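Local coordinates for putative major capsid protein (Cafeteriavirus-dependent mavirus, PDB 6G44) that probably builds the icosahedral capsid shell of the virophage as its major, double jelly-roll capsid protein, here in a form lacking the C-terminal domain, at residues 223-228 against 486-491; 350-355 against 466-471. All coordinates share one frame; numbering follows the deposited sequence.

Contact 1 (223-228 against 486-491); sequences RNLNTF and GTFMDD
Leu-225 of the first jelly roll and Phe-488 of the second meet at the seam between the two jelly rolls of this double jelly-roll subunit. Their strands belong to different sheets: strand 222-235 lies in the N-terminal sheet, whereas 488-492 runs antiparallel to strand 464-482. The evidence for apolar contact is one methyl at the far end of one ring. Leu-225 CD2 lies 3.7 Å from Phe-488 CZ and 3.8 Å from Phe-488 CE1, approaching obliquely, with the two side chains crossing at about a right angle. Phe-488 has its CG anti to its own carbonyl carbon (chi1 -76°), so that the far end of the ring, CZ and CE1, reaches Leu-225. At the ring's edge and near its plane, Arg-223 O lies 4.4 Å from Phe-488 CZ. Met-114 touches both Leu-225 and Phe-488, and the summed burial between the segments is a modest 102 Å².

Leu-225 is also the centre of an inverse gamma turn, closed by a weak bond of 2.9 Å from Asn-226 N to Asn-224 O. An indirect polar link runs through Asn-115, whose ND2 donates to both Asn-224 O and Gly-486 O, so one amide ties the two backbones together. The Arg-223 guanidinium is engaged by the carbonyls of Pro-283 and Lys-284 and by Ser-482 OG. Leu-225 works in two directions, for its other methyl, CD1, sits 3.9 Å above the plane of the Phe-228 ring, over its centre.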
loop_
_atom_site.group_PDB
_atom_site.type_symbol
_atom_site.label_atom_id
_atom_site.label_comp_id
_atom_site.label_asym_id
_atom_site.label_seq_id
_atom_site.Cartn_x
_atom_site.Cartn_y
_atom_site.Cartn_z
ATOM N N ARG C 223 17.284 30.132 -1.610
ATOM C CA ARG C 223 17.521 31.390 -0.891
ATOM C C ARG C 223 17.886 32.520 -1.877
ATOM O O ARG C 223 18.831 32.373 -2.654
ATOM C CB ARG C 223 18.671 31.172 0.135
ATOM C CG ARG C 223 19.139 32.425 0.908
ATOM C CD ARG C 223 20.386 32.231 1.735
ATOM N NE ARG C 223 21.498 31.590 1.005
ATOM C CZ ARG C 223 22.577 31.109 1.583
ATOM N NH1 ARG C 223 22.759 31.259 2.892
ATOM N NH2 ARG C 223 23.494 30.485 0.861
ATOM N N ASN C 224 17.164 33.628 -1.793
ATOM C CA ASN C 224 17.576 34.909 -2.392
ATOM C C ASN C 224 17.824 34.792 -3.887
ATOM O O ASN C 224 18.887 35.140 -4.384
ATOM C CB ASN C 224 18.831 35.457 -1.662
ATOM C CG ASN C 224 18.580 35.772 -0.207
ATOM O OD1 ASN C 224 17.434 35.988 0.222
ATOM N ND2 ASN C 224 19.677 35.822 0.579
ATOM N N LEU C 225 16.810 34.297 -4.594
ATOM C CA LEU C 225 16.861 34.163 -6.056
ATOM C C LEU C 225 16.614 35.488 -6.759
ATOM O O LEU C 225 15.577 35.779 -7.322
ATOM C CB LEU C 225 15.903 33.072 -6.517
ATOM C CG LEU C 225 16.124 31.690 -5.925
ATOM C CD1 LEU C 225 15.095 30.727 -6.537
ATOM C CD2 LEU C 225 17.523 31.138 -6.128
ATOM N N ASN C 226 17.653 36.309 -6.719
ATOM C CA ASN C 226 17.615 37.644 -7.264
ATOM C C ASN C 226 17.607 37.663 -8.796
ATOM O O ASN C 226 17.042 38.557 -9.401
ATOM C CB ASN C 226 18.829 38.380 -6.656
ATOM C CG ASN C 226 18.788 39.853 -6.852
ATOM O OD1 ASN C 226 17.766 40.510 -6.655
ATOM N ND2 ASN C 226 19.900 40.375 -7.268
ATOM N N THR C 227 18.203 36.648 -9.433
ATOM C CA THR C 227 17.886 36.275 -10.803
ATOM C C THR C 227 17.249 34.890 -10.742
ATOM O O THR C 227 17.818 33.989 -10.123
ATOM C CB THR C 227 19.139 36.219 -11.686
ATOM O OG1 THR C 227 19.790 37.500 -11.651
ATOM C CG2 THR C 227 18.806 35.886 -13.115
ATOM N N PHE C 228 16.087 34.751 -11.368
ATOM C CA PHE C 228 15.407 33.440 -11.401
ATOM C C PHE C 228 14.682 33.321 -12.727
ATOM O O PHE C 228 13.688 33.981 -12.963
ATOM C CB PHE C 228 14.463 33.307 -10.210
ATOM C CG PHE C 228 13.763 31.954 -10.097
ATOM C CD1 PHE C 228 14.428 30.754 -10.418
ATOM C CD2 PHE C 228 12.467 31.893 -9.626
ATOM C CE1 PHE C 228 13.770 29.530 -10.299
ATOM C CE2 PHE C 228 11.811 30.658 -9.502
ATOM C CZ PHE C 228 12.479 29.492 -9.831
ATOM N N GLY C 486 25.170 34.992 -3.082
ATOM C CA GLY C 486 24.239 34.760 -4.174
ATOM C C GLY C 486 24.712 33.745 -5.192
ATOM O O GLY C 486 23.890 33.164 -5.897
ATOM N N THR C 487 26.020 33.535 -5.297
ATOM C CA THR C 487 26.578 32.626 -6.259
ATOM C C THR C 487 26.028 31.215 -6.080
ATOM O O THR C 487 25.926 30.715 -4.968
ATOM C CB THR C 487 28.113 32.594 -6.178
ATOM O OG1 THR C 487 28.602 33.944 -6.351
ATOM C CG2 THR C 487 28.694 31.730 -7.261
ATOM N N PHE C 488 25.721 30.600 -7.215
ATOM C CA PHE C 488 25.483 29.147 -7.273
ATOM C C PHE C 488 26.562 28.479 -8.123
ATOM O O PHE C 488 27.022 29.029 -9.124
ATOM C CB PHE C 488 24.104 28.834 -7.892
ATOM C CG PHE C 488 22.929 29.070 -6.974
ATOM C CD1 PHE C 488 22.391 30.332 -6.800
ATOM C CD2 PHE C 488 22.334 27.993 -6.304
ATOM C CE1 PHE C 488 21.297 30.546 -5.971
ATOM C CE2 PHE C 488 21.239 28.207 -5.473
ATOM C CZ PHE C 488 20.723 29.479 -5.299
ATOM N N MET C 489 26.885 27.245 -7.754
ATOM C CA MET C 489 27.818 26.372 -8.478
ATOM C C MET C 489 27.240 24.974 -8.413
ATOM O O MET C 489 26.449 24.665 -7.527
ATOM C CB MET C 489 29.218 26.354 -7.850
ATOM C CG MET C 489 29.964 27.682 -7.911
ATOM S SD MET C 489 31.584 27.526 -7.116
ATOM C CE MET C 489 32.491 26.465 -8.236
ATOM N N ASP C 490 27.611 24.131 -9.358
ATOM C CA ASP C 490 27.363 22.701 -9.186
ATOM C C ASP C 490 28.590 21.913 -9.597
ATOM O O ASP C 490 29.397 22.386 -10.386
ATOM C CB ASP C 490 26.059 22.245 -9.868
ATOM C CG ASP C 490 26.118 22.226 -11.360
ATOM O OD1 ASP C 490 26.924 22.948 -11.970
ATOM O OD2 ASP C 490 25.334 21.427 -11.926
ATOM N N ASP C 491 28.777 20.748 -8.995
ATOM C CA ASP C 491 29.940 19.919 -9.295
ATOM C C ASP C 491 29.661 18.483 -8.906
ATOM O O ASP C 491 28.998 18.211 -7.902
ATOM C CB ASP C 491 31.176 20.362 -8.479
ATOM C CG ASP C 491 31.905 21.529 -9.080
ATOM O OD1 ASP C 491 32.365 21.438 -10.230
ATOM O OD2 ASP C 491 31.996 22.550 -8.379
#

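Contact 2 (350-355 against 466-471); sequences PDQLAG and AHYKLE. With SO4 (sulfate ion), chain B.
A first torsion of -77° in Tyr-468 sets its CG anti to the carbonyl carbon and directs the phenol at 350-355. Gln-352 has its CG anti to its backbone N, which sets that carbon 4.1 Å from Tyr-468 OH; the bend at chi2 (75°) then turns the amide aside, to the carbonyl of the next residue, Leu-353. Nearer the ring's base, Ala-354 CB comes obliquely to within 4.2 Å of Tyr-468 CD2.

The Gln-352 amide is held at both ends. Its NE2 donates to Leu-353 O over 2.9 Å at 158°, with the acceptor close to the amide plane, and its OE1 accepts from Asn-152 ND2. Tyr-468 OH, buried as well, is hydrogen-bonded to Glu-460 OE2 and weakly to Gln-341 NE2.

Topology places the contact between the two sheets of the second jelly roll. Strand 464-482 carries Tyr-468 in one sheet, and 350-355 leads into strand 355-363 of the other, whose neighbour 448-457 contributes Phe-456 against both Tyr-468 and Ala-354.

The next residue back along the strand, His-467, meets a sulfate, probably from the crystallisation liquor. His-467 N donates to sulfate O1 at 2.9 Å. The imidazole has the sulfur in plane at its edge, and His-467 ND1 is 2.5 Å from sulfate O2, a length short enough to be taken with caution. A further hydrogen bond to the ion comes from Thr-343 OG1.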
loop_
_atom_site.group_PDB
_atom_site.type_symbol
_atom_site.label_atom_id
_atom_site.label_comp_id
_atom_site.label_asym_id
_atom_site.label_seq_id
_atom_site.Cartn_x
_atom_site.Cartn_y
_atom_site.Cartn_z
ATOM N N PRO C 350 0.584 3.610 -25.486
ATOM C CA PRO C 350 1.768 3.469 -24.637
ATOM C C PRO C 350 3.079 3.474 -25.411
ATOM O O PRO C 350 3.159 2.998 -26.556
ATOM C CB PRO C 350 1.550 2.098 -23.990
ATOM C CG PRO C 350 0.062 1.938 -23.944
ATOM C CD PRO C 350 -0.357 2.494 -25.269
ATOM N N ASP C 351 4.108 4.019 -24.792
ATOM C CA ASP C 351 5.469 3.907 -25.346
ATOM C C ASP C 351 5.917 2.444 -25.379
ATOM O O ASP C 351 5.584 1.656 -24.498
ATOM C CB ASP C 351 6.474 4.755 -24.550
ATOM C CG ASP C 351 6.437 6.233 -24.912
ATOM O OD1 ASP C 351 5.936 6.601 -25.982
ATOM O OD2 ASP C 351 7.043 7.011 -24.145
ATOM N N GLN C 352 6.674 2.088 -26.409
ATOM C CA GLN C 352 7.159 0.734 -26.596
ATOM C C GLN C 352 8.668 0.636 -26.409
ATOM O O GLN C 352 9.448 1.359 -27.052
ATOM C CB GLN C 352 6.816 0.271 -28.002
ATOM C CG GLN C 352 7.218 -1.160 -28.298
ATOM C CD GLN C 352 6.285 -2.137 -27.625
ATOM O OE1 GLN C 352 5.150 -2.322 -28.082
ATOM N NE2 GLN C 352 6.722 -2.724 -26.527
ATOM N N LEU C 353 9.067 -0.271 -25.532
ATOM C CA LEU C 353 10.439 -0.681 -25.359
ATOM C C LEU C 353 10.520 -2.142 -25.770
ATOM O O LEU C 353 9.502 -2.831 -25.876
ATOM C CB LEU C 353 10.889 -0.541 -23.908
ATOM C CG LEU C 353 10.634 0.807 -23.235
ATOM C CD1 LEU C 353 11.006 0.750 -21.753
ATOM C CD2 LEU C 353 11.409 1.943 -23.904
ATOM N N ALA C 354 11.728 -2.579 -26.085
ATOM C CA ALA C 354 11.974 -3.988 -26.331
ATOM C C ALA C 354 12.064 -4.766 -25.010
ATOM O O ALA C 354 12.356 -4.179 -23.953
ATOM C CB ALA C 354 13.258 -4.180 -27.146
ATOM N N GLY C 355 11.853 -6.085 -25.094
ATOM C CA GLY C 355 12.064 -6.973 -23.935
ATOM C C GLY C 355 13.513 -7.416 -23.940
ATOM O O GLY C 355 13.921 -8.150 -24.853
ATOM N N ALA C 466 11.201 -2.752 -37.615
ATOM C CA ALA C 466 11.181 -1.369 -37.176
ATOM C C ALA C 466 12.511 -1.059 -36.534
ATOM O O ALA C 466 13.239 -1.964 -36.163
ATOM C CB ALA C 466 10.067 -1.119 -36.195
ATOM N N HIS C 467 12.845 0.221 -36.469
ATOM C CA HIS C 467 14.095 0.656 -35.875
ATOM C C HIS C 467 13.998 0.709 -34.353
ATOM O O HIS C 467 13.031 1.268 -33.834
ATOM C CB HIS C 467 14.506 2.041 -36.390
ATOM C CG HIS C 467 15.138 2.020 -37.747
ATOM N ND1 HIS C 467 14.413 2.192 -38.903
ATOM C CD2 HIS C 467 16.425 1.847 -38.127
ATOM C CE1 HIS C 467 15.228 2.129 -39.943
ATOM N NE2 HIS C 467 16.455 1.931 -39.502
ATOM N N TYR C 468 15.018 0.156 -33.690
ATOM C CA TYR C 468 15.166 0.172 -32.220
ATOM C C TYR C 468 16.503 0.776 -31.847
ATOM O O TYR C 468 17.510 0.574 -32.546
ATOM C CB TYR C 468 15.021 -1.245 -31.593
ATOM C CG TYR C 468 13.563 -1.644 -31.546
ATOM C CD1 TYR C 468 12.919 -2.085 -32.689
ATOM C CD2 TYR C 468 12.800 -1.485 -30.384
ATOM C CE1 TYR C 468 11.566 -2.378 -32.687
ATOM C CE2 TYR C 468 11.449 -1.785 -30.367
ATOM C CZ TYR C 468 10.840 -2.223 -31.526
ATOM O OH TYR C 468 9.516 -2.481 -31.480
ATOM N N LYS C 469 16.503 1.520 -30.741
ATOM C CA LYS C 469 17.685 2.217 -30.261
ATOM C C LYS C 469 18.046 1.747 -28.851
ATOM O O LYS C 469 17.261 1.905 -27.917
ATOM C CB LYS C 469 17.454 3.715 -30.270
ATOM C CG LYS C 469 18.637 4.540 -29.815
ATOM C CD LYS C 469 18.299 6.021 -29.717
ATOM C CE LYS C 469 18.254 6.683 -31.074
ATOM N NZ LYS C 469 18.170 8.162 -30.953
ATOM N N LEU C 470 19.239 1.200 -28.711
ATOM C CA LEU C 470 19.843 0.888 -27.400
ATOM C C LEU C 470 20.392 2.186 -26.827
ATOM O O LEU C 470 21.164 2.881 -27.490
ATOM C CB LEU C 470 20.957 -0.156 -27.546
ATOM C CG LEU C 470 21.891 -0.365 -26.358
ATOM C CD1 LEU C 470 21.143 -0.773 -25.082
ATOM C CD2 LEU C 470 22.985 -1.369 -26.647
ATOM N N GLU C 471 19.991 2.539 -25.607
ATOM C CA GLU C 471 20.483 3.721 -24.922
ATOM C C GLU C 471 21.025 3.302 -23.568
ATOM O O GLU C 471 20.404 2.474 -22.870
ATOM C CB GLU C 471 19.378 4.741 -24.712
ATOM C CG GLU C 471 18.846 5.381 -25.994
ATOM C CD GLU C 471 17.759 6.409 -25.707
ATOM O OE1 GLU C 471 16.698 5.976 -25.205
ATOM O OE2 GLU C 471 17.955 7.635 -25.967
HETATM S S SO4 B . 11.132 3.013 -38.337
HETATM O O1 SO4 B . 10.765 1.692 -37.836
HETATM O O2 SO4 B . 12.080 2.891 -39.468
HETATM O O3 SO4 B . 11.790 3.817 -37.269
HETATM O O4 SO4 B . 9.888 3.694 -38.758
#

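Both contacts are buried, but contact 2 is the more central: its centre lies 16 Å from that of the chain, against 27 Å for contact 1. They occupy opposite sides of the chain's centre, with their own centres 39 Å apart and nearest atoms about 21 Å apart. One sheet connects them, since strands 464-482 and 488-492 are neighbours in it. Contact 1 joins that sheet to the other jelly roll, and Thr-487 and Met-489 of its second segment pack on Asn-6 of the second subunit; contact 2 lies within a single jelly roll. Hydrocarbon meets a ring in each, although a phenylalanine has no polar end to satisfy, whereas the tyrosine also brings a buried hydroxyl.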